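Local coordinates for HNH nuclease domain-containing protein (PDB 5ZMO) that recognises phosphorothioated DNA through its sulfur-binding domain, the part described here, and probably cleaves DNA as a type IV restriction endonuclease, at residues G73-F78 / G101-L106; E93-T98 / E107-V112. All blocks are in the same frame, centred on the assembly; numbering follows the deposited sequence. Where two conformers were deposited one is given.

Interaction 1: residues G73-F78 / G101-L106; sequences GVRYPF and GRRPTL. With PO4 (phosphate ion), chain E; nucleotides of chain C; nucleotides of chain B.
R75 and Y76 of helix 70-83 meet R103 and L106 where a two-stranded antiparallel hairpin runs into the next helix; R102 and R103 both face T98 in a classic beta bulge. From CB of R75, chi1 of 66° sets CG between the backbone N and the carbonyl carbon, and the chain then runs extended to NE. CD of R75 packs 4.0 Å from CD1 of L106, the two side chains crossing at about a right angle, which suits an apolar leucine. NH1 of R75 makes a salt bridge with OD1 of D72. NH2 of R75 donates to a water 2.8 Å away, which donates in turn to P104 O and so bridges to the hairpin backbone. NH2 of R75 lies 3.9 Å from CD of R103, whose guanidinium plane stands 88° to that of R75. CZ of Y76 sits 3.7 Å above the R75 guanidinium plane, offset toward the rim. The same ring presents its edge to NE of R103, the two side chains lying side by side, while Y76 OH accepts a bond of 3.2 Å from N4 of DC5 of chain B. That N4 also lies over one face of the R103 guanidinium, whose NH2 makes a hydrogen bond to O6 of a modified base. R102 turns to DG3 of chain B, its NE donating to O6 at 3.0 Å and NH2 to the same O6 and to O3 of a phosphate ion, probably from the crystallisation liquor. A leucine in place of R102 would probably leave O6 of that guanine without the two N-H groups that grip it from the protein. At the start of the helix that T105 caps, L106 N donates to OP2 of DC2 of chain C over 3.0 Å, at 162°.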
ATOM      1  N   GLY A  73      -0.494  12.316  -0.085  1.00 25.29           N
ATOM      2  CA  GLY A  73      -1.169  11.192  -0.608  1.00 23.94           C
ATOM      3  C   GLY A  73      -0.940   9.914   0.166  1.00 27.26           C
ATOM      4  O   GLY A  73      -1.900   9.244   0.557  1.00 23.49           O
ATOM      5  N   VAL A  74       0.335   9.531   0.355  1.00 24.95           N
ATOM      6  CA  VAL A  74       0.689   8.247   1.025  1.00 26.27           C
ATOM      7  C   VAL A  74       0.133   8.089   2.465  1.00 23.70           C
ATOM      8  O   VAL A  74      -0.136   6.936   2.907  1.00 22.33           O
ATOM      9  CB  VAL A  74       2.213   7.933   1.197  1.00 30.77           C
ATOM     10  CG1 VAL A  74       2.389   6.426   1.342  1.00 31.07           C
ATOM     11  CG2 VAL A  74       3.095   8.322   0.048  1.00 40.21           C
ATOM     12  N   ARG A  75      -0.012   9.192   3.204  1.00 20.89           N
ATOM     13  CA  ARG A  75      -0.436   9.144   4.581  1.00 22.73           C
ATOM     14  C   ARG A  75      -1.868   8.525   4.673  1.00 21.57           C
ATOM     15  O   ARG A  75      -2.144   7.809   5.653  1.00 21.81           O
ATOM     16  CB  ARG A  75      -0.331  10.486   5.284  1.00 26.03           C
ATOM     17  CG  ARG A  75      -1.253  11.527   4.772  1.00 29.96           C
ATOM     18  CD  ARG A  75      -0.766  12.891   5.184  1.00 33.16           C
ATOM     19  NE  ARG A  75      -1.708  13.896   4.749  1.00 38.53           N
ATOM     20  CZ  ARG A  75      -2.689  14.425   5.488  1.00 34.48           C
ATOM     21  NH1 ARG A  75      -3.431  15.363   4.922  1.00 34.62           N
ATOM     22  NH2 ARG A  75      -2.910  14.071   6.729  1.00 32.28           N
ATOM     23  N   TYR A  76      -2.718   8.747   3.660  1.00 20.09           N
ATOM     24  CA  TYR A  76      -4.128   8.266   3.706  1.00 21.26           C
ATOM     25  C   TYR A  76      -4.220   6.712   3.754  1.00 20.52           C
ATOM     26  O   TYR A  76      -4.738   6.195   4.720  1.00 20.92           O
ATOM     27  CB  TYR A  76      -4.943   8.834   2.596  1.00 20.88           C
ATOM     28  CG  TYR A  76      -5.242  10.319   2.811  1.00 22.05           C
ATOM     29  CD1 TYR A  76      -6.030  10.733   3.873  1.00 24.05           C
ATOM     30  CD2 TYR A  76      -4.751  11.269   1.934  1.00 24.55           C
ATOM     31  CE1 TYR A  76      -6.327  12.053   4.044  1.00 24.70           C
ATOM     32  CE2 TYR A  76      -4.938  12.619   2.156  1.00 26.80           C
ATOM     33  CZ  TYR A  76      -5.754  13.004   3.195  1.00 26.45           C
ATOM     34  OH  TYR A  76      -6.034  14.342   3.406  1.00 28.94           O
ATOM     35  N   PRO A  77      -3.594   6.001   2.801  1.00 19.99           N
ATOM     36  CA  PRO A  77      -3.647   4.497   2.820  1.00 19.27           C
ATOM     37  C   PRO A  77      -2.766   3.904   3.917  1.00 18.17           C
ATOM     38  O   PRO A  77      -3.053   2.820   4.392  1.00 21.28           O
ATOM     39  CB  PRO A  77      -3.155   4.088   1.422  1.00 17.49           C
ATOM     40  CG  PRO A  77      -2.314   5.261   0.994  1.00 18.17           C
ATOM     41  CD  PRO A  77      -3.004   6.515   1.552  1.00 19.02           C
ATOM     42  N   PHE A  78      -1.705   4.607   4.301  1.00 17.26           N
ATOM     43  CA  PHE A  78      -0.786   4.168   5.364  1.00 20.27           C
ATOM     44  C   PHE A  78      -1.529   3.893   6.641  1.00 22.95           C
ATOM     45  O   PHE A  78      -1.156   3.010   7.402  1.00 23.13           O
ATOM     46  CB  PHE A  78       0.306   5.193   5.561  1.00 19.99           C
ATOM     47  CG  PHE A  78       1.386   4.777   6.484  1.00 20.04           C
ATOM     48  CD1 PHE A  78       2.450   4.016   6.011  1.00 18.81           C
ATOM     49  CD2 PHE A  78       1.349   5.132   7.820  1.00 24.04           C
ATOM     50  CE1 PHE A  78       3.486   3.666   6.867  1.00 22.01           C
ATOM     51  CE2 PHE A  78       2.348   4.775   8.672  1.00 22.61           C
ATOM     52  CZ  PHE A  78       3.433   4.007   8.193  1.00 22.36           C
ATOM     53  N   GLY A 101     -11.010  11.561  14.617  1.00 31.63           N
ATOM     54  CA  GLY A 101     -10.448  10.199  14.653  1.00 29.81           C
ATOM     55  C   GLY A 101     -10.240   9.554  13.312  1.00 30.43           C
ATOM     56  O   GLY A 101      -9.908   8.362  13.232  1.00 31.40           O
ATOM     57  N   ARG A 102     -10.410  10.296  12.232  1.00 29.25           N
ATOM     58  CA  ARG A 102     -10.253   9.684  10.925  1.00 29.12           C
ATOM     59  C   ARG A 102      -8.806   9.234  10.645  1.00 27.42           C
ATOM     60  O   ARG A 102      -8.580   8.214   9.947  1.00 27.65           O
ATOM     61  CB  ARG A 102     -10.679  10.651   9.833  1.00 29.06           C
ATOM     62  CG  ARG A 102     -12.156  10.723   9.624  1.00 29.32           C
ATOM     63  CD  ARG A 102     -12.397  11.712   8.557  1.00 25.42           C
ATOM     64  NE  ARG A 102     -13.770  11.889   8.192  1.00 27.45           N
ATOM     65  CZ  ARG A 102     -14.639  12.672   8.864  1.00 30.70           C
ATOM     66  NH1 ARG A 102     -14.319  13.217  10.021  1.00 29.26           N
ATOM     67  NH2 ARG A 102     -15.869  12.885   8.394  1.00 30.63           N
ATOM     68  N   ARG A 103      -7.839  10.014  11.128  1.00 24.82           N
ATOM     69  CA  ARG A 103      -6.407   9.823  10.735  1.00 26.24           C
ATOM     70  C   ARG A 103      -5.447  10.483  11.708  1.00 24.28           C
ATOM     71  O   ARG A 103      -5.798  11.456  12.379  1.00 23.69           O
ATOM     72  CB  ARG A 103      -6.183  10.406   9.311  1.00 25.49           C
ATOM     73  CG  ARG A 103      -6.232  11.957   9.275  1.00 26.13           C
ATOM     74  CD  ARG A 103      -6.327  12.625   7.910  1.00 29.91           C
ATOM     75  NE  ARG A 103      -7.685  12.699   7.483  1.00 36.06           N
ATOM     76  CZ  ARG A 103      -8.449  13.768   7.429  1.00 32.05           C
ATOM     77  NH1 ARG A 103      -8.042  15.015   7.704  1.00 32.43           N
ATOM     78  NH2 ARG A 103      -9.652  13.573   7.021  1.00 33.89           N
ATOM     79  N   PRO A 104      -4.212  10.004  11.771  1.00 22.67           N
ATOM     80  CA  PRO A 104      -3.173  10.690  12.428  1.00 24.07           C
ATOM     81  C   PRO A 104      -2.743  11.950  11.674  1.00 24.13           C
ATOM     82  O   PRO A 104      -2.832  12.052  10.432  1.00 23.01           O
ATOM     83  CB  PRO A 104      -2.012   9.679  12.414  1.00 24.89           C
ATOM     84  CG  PRO A 104      -2.266   8.828  11.207  1.00 24.16           C
ATOM     85  CD  PRO A 104      -3.737   8.775  11.071  1.00 24.37           C
ATOM     86  N   THR A 105      -2.291  12.924  12.440  1.00 26.14           N
ATOM     87  CA  THR A 105      -1.736  14.145  11.815  1.00 25.54           C
ATOM     88  C   THR A 105      -0.442  13.751  11.132  1.00 26.58           C
ATOM     89  O   THR A 105       0.297  12.881  11.617  1.00 23.57           O
ATOM     90  CB  THR A 105      -1.389  15.251  12.818  1.00 28.16           C
ATOM     91  OG1 THR A 105      -0.458  14.725  13.776  1.00 26.33           O
ATOM     92  CG2 THR A 105      -2.641  15.755  13.577  1.00 25.07           C
ATOM     93  N   LEU A 106      -0.151  14.444  10.022  1.00 27.18           N
ATOM     94  CA  LEU A 106       1.155  14.297   9.393  1.00 27.51           C
ATOM     95  C   LEU A 106       2.268  14.656  10.382  1.00 30.16           C
ATOM     96  O   LEU A 106       3.338  14.032  10.380  1.00 24.81           O
ATOM     97  CB  LEU A 106       1.276  15.152   8.133  1.00 27.09           C
ATOM     98  CG  LEU A 106       2.578  15.020   7.347  1.00 26.05           C
ATOM     99  CD1 LEU A 106       2.738  13.578   6.933  1.00 28.66           C
ATOM    100  CD2 LEU A 106       2.527  15.783   6.040  1.00 27.52           C
TER
HETATM  101  P   PO4 E 302     -18.688  13.169  10.614  1.00 75.40           P
HETATM  102  O1  PO4 E 302     -17.817  12.245  11.462  1.00 74.57           O
HETATM  103  O2  PO4 E 302     -19.569  13.978  11.533  1.00 77.35           O
HETATM  104  O3  PO4 E 302     -17.815  14.143   9.849  1.00 60.28           O
HETATM  105  O4  PO4 E 302     -19.561  12.348   9.646  1.00 60.06           O
ATOM    106  P    DC C   2      -1.604  17.780   9.887  1.00 38.60           P
ATOM    107  OP1  DC C   2      -0.181  17.779  10.370  1.00 35.59           O
ATOM    108  OP2  DC C   2      -2.142  16.529   9.388  1.00 34.37           O
ATOM    109  O5'  DC C   2      -2.667  18.506  10.859  1.00 36.73           O
ATOM    110  C5'  DC C   2      -2.376  19.778  11.535  1.00 44.17           C
ATOM    111  C4'  DC C   2      -3.590  20.566  12.008  1.00 42.14           C
ATOM    112  O4'  DC C   2      -4.121  21.476  11.004  1.00 41.10           O
ATOM    113  C3'  DC C   2      -4.806  19.813  12.538  1.00 42.21           C
ATOM    114  O3'  DC C   2      -5.467  20.578  13.553  1.00 41.30           O
ATOM    115  C2'  DC C   2      -5.775  19.837  11.369  1.00 44.26           C
ATOM    116  C1'  DC C   2      -5.495  21.167  10.690  1.00 41.95           C
ATOM    117  N1   DC C   2      -5.590  21.111   9.216  1.00 46.41           N
ATOM    118  C2   DC C   2      -6.493  21.924   8.504  1.00 42.92           C
ATOM    119  O2   DC C   2      -7.317  22.626   9.132  1.00 35.93           O
ATOM    120  N3   DC C   2      -6.465  21.898   7.147  1.00 42.73           N
ATOM    121  C4   DC C   2      -5.553  21.148   6.510  1.00 46.81           C
ATOM    122  N4   DC C   2      -5.555  21.138   5.179  1.00 38.53           N
ATOM    123  C5   DC C   2      -4.634  20.320   7.213  1.00 48.30           C
ATOM    124  C6   DC C   2      -4.677  20.342   8.548  1.00 48.56           C
TER
ATOM    125  P    DG B   3     -11.376   4.935   6.304  1.00 28.61           P
ATOM    126  OP1  DG B   3     -11.599   3.481   6.346  1.00 33.64           O
ATOM    127  OP2  DG B   3     -10.674   5.612   7.393  1.00 34.71           O
ATOM    128  O5'  DG B   3     -10.684   5.212   4.904  1.00 27.66           O
ATOM    129  C5'  DG B   3     -11.240   4.713   3.643  1.00 25.93           C
ATOM    130  C4'  DG B   3     -11.139   5.807   2.602  1.00 25.14           C
ATOM    131  O4'  DG B   3     -12.118   6.843   2.882  1.00 23.11           O
ATOM    132  C3'  DG B   3      -9.791   6.544   2.578  1.00 23.84           C
ATOM    133  O3'  DG B   3      -9.597   7.043   1.253  1.00 26.18           O
ATOM    134  C2'  DG B   3     -10.052   7.765   3.441  1.00 24.04           C
ATOM    135  C1'  DG B   3     -11.450   8.116   2.990  1.00 22.15           C
ATOM    136  N9   DG B   3     -12.224   8.955   3.904  1.00 20.76           N
ATOM    137  C8   DG B   3     -12.166   8.985   5.274  1.00 21.43           C
ATOM    138  N7   DG B   3     -13.040   9.806   5.805  1.00 26.28           N
ATOM    139  C5   DG B   3     -13.718  10.339   4.719  1.00 20.39           C
ATOM    140  C6   DG B   3     -14.752  11.319   4.669  1.00 23.03           C
ATOM    141  O6   DG B   3     -15.330  11.869   5.613  1.00 25.70           O
ATOM    142  N1   DG B   3     -15.150  11.575   3.364  1.00 22.00           N
ATOM    143  C2   DG B   3     -14.579  11.017   2.240  1.00 21.28           C
ATOM    144  N2   DG B   3     -15.121  11.359   1.062  1.00 25.39           N
ATOM    145  N3   DG B   3     -13.629  10.096   2.277  1.00 21.07           N
ATOM    146  C4   DG B   3     -13.236   9.824   3.539  1.00 21.42           C
ATOM    147  P    DC B   5      -8.177  13.097  -3.181  1.00 31.00           P
ATOM    148  OP1  DC B   5      -8.412  12.864  -4.619  1.00 31.29           O
ATOM    149  OP2  DC B   5      -6.919  13.574  -2.605  1.00 28.92           O
ATOM    150  O5'  DC B   5      -9.289  14.107  -2.644  1.00 27.14           O
ATOM    151  C5'  DC B   5     -10.645  13.926  -3.034  1.00 27.45           C
ATOM    152  C4'  DC B   5     -11.420  15.179  -2.709  1.00 23.29           C
ATOM    153  O4'  DC B   5     -11.603  15.347  -1.288  1.00 24.62           O
ATOM    154  C3'  DC B   5     -10.802  16.484  -3.207  1.00 28.48           C
ATOM    155  O3'  DC B   5     -11.922  17.301  -3.627  1.00 29.90           O
ATOM    156  C2'  DC B   5     -10.151  17.062  -1.953  1.00 26.29           C
ATOM    157  C1'  DC B   5     -11.070  16.599  -0.826  1.00 24.79           C
ATOM    158  N1   DC B   5     -10.460  16.369   0.506  1.00 22.39           N
ATOM    159  C2   DC B   5     -11.037  16.895   1.656  1.00 22.25           C
ATOM    160  O2   DC B   5     -11.996  17.688   1.550  1.00 26.06           O
ATOM    161  N3   DC B   5     -10.489  16.612   2.862  1.00 22.72           N
ATOM    162  C4   DC B   5      -9.403  15.839   2.935  1.00 21.85           C
ATOM    163  N4   DC B   5      -8.911  15.569   4.143  1.00 24.00           N
ATOM    164  C5   DC B   5      -8.819  15.258   1.779  1.00 21.28           C
ATOM    165  C6   DC B   5      -9.357  15.561   0.597  1.00 23.08           C
TER
HETATM  166  O   HOH W   1      -2.553  11.507   7.872  1.00 27.96           O

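Interaction 2: residues E93-T98 / E107-V112; sequences EELTLT and ESLNAV. With nucleotides of chain C.
L95 and V112 cross obliquely where the loop before the hairpin of strands 97-98 and 103-104 packs on helix 106-112, which follows that hairpin at once. L95 splits its two branches between helix residues: CD2 comes 3.8 Å from CB of V112, and CD1 faces CD2 of L109 at 4.3 Å. A branched leucine suits this place because it fills both positions at once. CD2 of L95 also approaches the carbonyl O of S108, at 3.5 Å, so this methyl rests on backbone too. V112 CG2 faces the carbonyl O of E94 at the edge of the contact, where E94 is exposed. In one of two conformers of S108, chi1 of 75° places OG where T96 N donates to it over 3.0 Å, a weak bond at 145° that need not hold in the other. A small hydroxyl fits here, since S108 CB also packs 4.0 Å from CB of T96. Both segments reach the DNA: E107 N, in the helix's first turn, donates to OP1 of DC2 of chain C, where the helix end would probably favour the negative charge. From strand 97-98, T98 OG1 donates to OP2 of DG3 of chain C at 2.8 Å.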
ATOM      1  N   GLU A  93      -1.080   4.028  19.081  1.00 31.00           N
ATOM      2  CA  GLU A  93      -1.682   4.718  20.216  1.00 35.02           C
ATOM      3  C   GLU A  93      -0.846   5.954  20.620  1.00 30.21           C
ATOM      4  O   GLU A  93      -1.358   6.800  21.336  1.00 33.82           O
ATOM      5  CB  GLU A  93      -1.976   3.714  21.387  1.00 39.96           C
ATOM      6  CG  GLU A  93      -3.409   3.089  21.417  1.00 52.49           C
ATOM      7  CD  GLU A  93      -3.884   2.313  20.150  1.00 62.65           C
ATOM      8  OE1 GLU A  93      -3.367   1.209  19.831  1.00 60.07           O
ATOM      9  OE2 GLU A  93      -4.847   2.775  19.476  1.00 70.51           O
ATOM     10  N   GLU A  94       0.385   6.091  20.108  1.00 27.35           N
ATOM     11  CA  GLU A  94       1.264   7.240  20.280  1.00 27.40           C
ATOM     12  C   GLU A  94       0.956   8.425  19.365  1.00 23.77           C
ATOM     13  O   GLU A  94       1.436   9.527  19.606  1.00 28.49           O
ATOM     14  CB  GLU A  94       2.728   6.848  20.156  1.00 30.85           C
ATOM     15  CG  GLU A  94       3.185   5.761  21.163  1.00 37.54           C
ATOM     16  CD  GLU A  94       2.712   6.005  22.621  1.00 46.76           C
ATOM     17  OE1 GLU A  94       2.219   5.050  23.289  1.00 53.01           O
ATOM     18  OE2 GLU A  94       2.811   7.174  23.093  1.00 47.16           O
ATOM     19  N   LEU A  95       0.188   8.193  18.318  1.00 25.12           N
ATOM     20  CA  LEU A  95      -0.075   9.191  17.291  1.00 23.86           C
ATOM     21  C   LEU A  95      -1.163  10.145  17.795  1.00 25.72           C
ATOM     22  O   LEU A  95      -2.017   9.769  18.616  1.00 30.30           O
ATOM     23  CB  LEU A  95      -0.451   8.512  15.943  1.00 23.44           C
ATOM     24  CG  LEU A  95       0.634   7.577  15.328  1.00 24.32           C
ATOM     25  CD1 LEU A  95       0.110   6.765  14.158  1.00 25.96           C
ATOM     26  CD2 LEU A  95       1.826   8.376  14.864  1.00 25.66           C
ATOM     27  N   THR A  96      -1.172  11.357  17.279  1.00 24.64           N
ATOM     28  CA  THR A  96      -2.283  12.280  17.502  1.00 26.20           C
ATOM     29  C   THR A  96      -3.290  12.204  16.349  1.00 27.83           C
ATOM     30  O   THR A  96      -2.901  12.376  15.187  1.00 26.34           O
ATOM     31  CB  THR A  96      -1.713  13.710  17.677  1.00 27.35           C
ATOM     32  OG1 THR A  96      -0.826  13.658  18.796  1.00 28.67           O
ATOM     33  CG2 THR A  96      -2.862  14.746  17.943  1.00 30.48           C
ATOM     34  N   LEU A  97      -4.580  11.960  16.634  1.00 26.85           N
ATOM     35  CA  LEU A  97      -5.556  11.877  15.577  1.00 28.36           C
ATOM     36  C   LEU A  97      -6.209  13.223  15.330  1.00 31.45           C
ATOM     37  O   LEU A  97      -6.320  14.038  16.239  1.00 32.04           O
ATOM     38  CB  LEU A  97      -6.655  10.882  15.923  1.00 34.01           C
ATOM     39  CG  LEU A  97      -6.222   9.456  16.219  1.00 34.91           C
ATOM     40  CD1 LEU A  97      -7.430   8.588  16.491  1.00 40.16           C
ATOM     41  CD2 LEU A  97      -5.425   8.917  15.059  1.00 36.77           C
ATOM     42  N   THR A  98      -6.678  13.421  14.122  1.00 29.07           N
ATOM     43  CA  THR A  98      -7.461  14.600  13.752  1.00 30.27           C
ATOM     44  C   THR A  98      -8.713  14.212  12.992  1.00 28.68           C
ATOM     45  O   THR A  98      -8.906  13.053  12.631  1.00 28.41           O
ATOM     46  CB  THR A  98      -6.579  15.609  12.982  1.00 32.25           C
ATOM     47  OG1 THR A  98      -7.316  16.830  12.710  1.00 31.82           O
ATOM     48  CG2 THR A  98      -6.027  15.013  11.680  1.00 31.84           C
ATOM     49  N   GLU A 107       2.023  15.655  11.241  1.00 30.84           N
ATOM     50  CA  GLU A 107       3.061  16.043  12.214  1.00 33.32           C
ATOM     51  C   GLU A 107       3.439  14.887  13.185  1.00 28.96           C
ATOM     52  O   GLU A 107       4.640  14.656  13.480  1.00 29.89           O
ATOM     53  CB  GLU A 107       2.612  17.254  13.001  1.00 39.31           C
ATOM     54  CG  GLU A 107       3.483  17.594  14.214  1.00 43.55           C
ATOM     55  CD  GLU A 107       2.766  18.531  15.153  1.00 51.18           C
ATOM     56  OE1 GLU A 107       2.226  18.059  16.187  1.00 59.62           O
ATOM     57  OE2 GLU A 107       2.709  19.736  14.830  1.00 57.08           O
ATOM     58  N   SER A 108       2.417  14.158  13.655  0.50 25.23           N
ATOM     59  CA  SER A 108       2.621  13.026  14.585  0.50 24.40           C
ATOM     60  C   SER A 108       3.183  11.814  13.872  0.50 23.84           C
ATOM     61  O   SER A 108       3.959  11.083  14.476  0.50 22.21           O
ATOM     62  CB  SER A 108       1.374  12.660  15.407  0.50 23.08           C
ATOM     63  OG  SER A 108       0.309  11.955  14.709  0.50 20.75           O
ATOM     64  N   LEU A 109       2.820  11.601  12.602  1.00 23.37           N
ATOM     65  CA  LEU A 109       3.505  10.535  11.783  1.00 24.42           C
ATOM     66  C   LEU A 109       4.970  10.832  11.648  1.00 24.59           C
ATOM     67  O   LEU A 109       5.839   9.924  11.762  1.00 24.24           O
ATOM     68  CB  LEU A 109       2.887  10.380  10.359  1.00 23.24           C
ATOM     69  CG  LEU A 109       1.617   9.643  10.109  1.00 25.05           C
ATOM     70  CD1 LEU A 109       1.212   9.795   8.656  1.00 25.59           C
ATOM     71  CD2 LEU A 109       1.765   8.169  10.470  1.00 24.78           C
ATOM     72  N   ASN A 110       5.298  12.100  11.359  1.00 23.96           N
ATOM     73  CA  ASN A 110       6.703  12.450  11.169  1.00 26.62           C
ATOM     74  C   ASN A 110       7.462  12.319  12.489  1.00 26.45           C
ATOM     75  O   ASN A 110       8.583  11.809  12.521  1.00 27.69           O
ATOM     76  CB  ASN A 110       6.851  13.870  10.543  1.00 29.84           C
ATOM     77  CG  ASN A 110       6.606  13.895   9.000  1.00 36.18           C
ATOM     78  OD1 ASN A 110       6.666  12.885   8.267  1.00 32.05           O
ATOM     79  ND2 ASN A 110       6.353  15.075   8.505  1.00 33.56           N
ATOM     80  N   ALA A 111       6.858  12.787  13.568  1.00 26.83           N
ATOM     81  CA  ALA A 111       7.519  12.767  14.907  1.00 27.76           C
ATOM     82  C   ALA A 111       7.712  11.381  15.484  1.00 25.78           C
ATOM     83  O   ALA A 111       8.786  11.055  15.915  1.00 31.32           O
ATOM     84  CB  ALA A 111       6.745  13.632  15.899  1.00 27.65           C
ATOM     85  N   VAL A 112       6.695  10.542  15.446  1.00 25.21           N
ATOM     86  CA  VAL A 112       6.726   9.212  16.037  1.00 24.97           C
ATOM     87  C   VAL A 112       7.488   8.278  15.084  1.00 29.14           C
ATOM     88  O   VAL A 112       8.220   7.391  15.520  1.00 27.22           O
ATOM     89  CB  VAL A 112       5.310   8.711  16.317  1.00 26.40           C
ATOM     90  CG1 VAL A 112       5.329   7.234  16.699  1.00 29.69           C
ATOM     91  CG2 VAL A 112       4.668   9.567  17.422  1.00 27.96           C
TER
ATOM     92  P    DG C   3      -6.578  19.957  14.454  1.00 39.11           P
ATOM     93  OP1  DG C   3      -6.756  20.848  15.625  1.00 46.14           O
ATOM     94  OP2  DG C   3      -6.284  18.506  14.641  1.00 41.94           O
ATOM     95  O5'  DG C   3      -7.954  20.017  13.639  1.00 41.12           O
ATOM     96  C5'  DG C   3      -8.676  21.268  13.457  1.00 41.18           C
ATOM     97  C4'  DG C   3      -9.795  21.107  12.456  1.00 38.92           C
ATOM     98  O4'  DG C   3      -9.221  20.928  11.137  1.00 36.69           O
ATOM     99  C3'  DG C   3     -10.714  19.901  12.696  1.00 36.15           C
ATOM    100  O3'  DG C   3     -12.048  20.271  12.376  1.00 32.90           O
ATOM    101  C2'  DG C   3     -10.206  18.884  11.696  1.00 33.73           C
ATOM    102  C1'  DG C   3      -9.849  19.793  10.543  1.00 33.91           C
ATOM    103  N9   DG C   3      -8.937  19.224   9.551  1.00 30.47           N
ATOM    104  C8   DG C   3      -7.916  18.324   9.736  1.00 31.18           C
ATOM    105  N7   DG C   3      -7.303  18.007   8.627  1.00 35.08           N
ATOM    106  C5   DG C   3      -7.967  18.736   7.653  1.00 30.90           C
ATOM    107  C6   DG C   3      -7.756  18.804   6.257  1.00 31.86           C
ATOM    108  O6   DG C   3      -6.926  18.199   5.572  1.00 26.77           O
ATOM    109  N1   DG C   3      -8.667  19.655   5.646  1.00 27.33           N
ATOM    110  C2   DG C   3      -9.607  20.413   6.307  1.00 29.60           C
ATOM    111  N2   DG C   3     -10.407  21.157   5.549  1.00 28.56           N
ATOM    112  N3   DG C   3      -9.819  20.353   7.607  1.00 29.68           N
ATOM    113  C4   DG C   3      -8.970  19.501   8.213  1.00 30.98           C
ATOM    114  P    DC C   2      -1.604  17.780   9.887  1.00 38.60           P
ATOM    115  OP1  DC C   2      -0.181  17.779  10.370  1.00 35.59           O
ATOM    116  OP2  DC C   2      -2.142  16.529   9.388  1.00 34.37           O
ATOM    117  O5'  DC C   2      -2.667  18.506  10.859  1.00 36.73           O
ATOM    118  C5'  DC C   2      -2.376  19.778  11.535  1.00 44.17           C
ATOM    119  C4'  DC C   2      -3.590  20.566  12.008  1.00 42.14           C
ATOM    120  O4'  DC C   2      -4.121  21.476  11.004  1.00 41.10           O
ATOM    121  C3'  DC C   2      -4.806  19.813  12.538  1.00 42.21           C
ATOM    122  O3'  DC C   2      -5.467  20.578  13.553  1.00 41.30           O
ATOM    123  C2'  DC C   2      -5.775  19.837  11.369  1.00 44.26           C
ATOM    124  C1'  DC C   2      -5.495  21.167  10.690  1.00 41.95           C
ATOM    125  N1   DC C   2      -5.590  21.111   9.216  1.00 46.41           N
ATOM    126  C2   DC C   2      -6.493  21.924   8.504  1.00 42.92           C
ATOM    127  O2   DC C   2      -7.317  22.626   9.132  1.00 35.93           O
ATOM    128  N3   DC C   2      -6.465  21.898   7.147  1.00 42.73           N
ATOM    129  C4   DC C   2      -5.553  21.148   6.510  1.00 46.81           C
ATOM    130  N4   DC C   2      -5.555  21.138   5.179  1.00 38.53           N
ATOM    131  C5   DC C   2      -4.634  20.320   7.213  1.00 48.30           C
ATOM    132  C6   DC C   2      -4.677  20.342   8.548  1.00 48.56           C
TER

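In the fold
Both contacts share the hairpin of strands 97-98 and 103-104 and the helix that follows it, and their segments alternate along the chain. Interaction 1 is the more buried: it sets the second strand and the helix start against helix 70-83, with arginines and a tyrosine doing most of the work and bases of chain B contacted by Y76, R102 and R103. Interaction 2 lies farther from the chain's centre, partly exposed, and depends mainly on aliphatic packing with one weak bond. Backbone pairing of R103 with T98 and of T105 with T96 probably couples them, and L109 touches R75 and P104 of the other contact. Successive backbone nitrogens, L106 and E107, divide one phosphate of chain C.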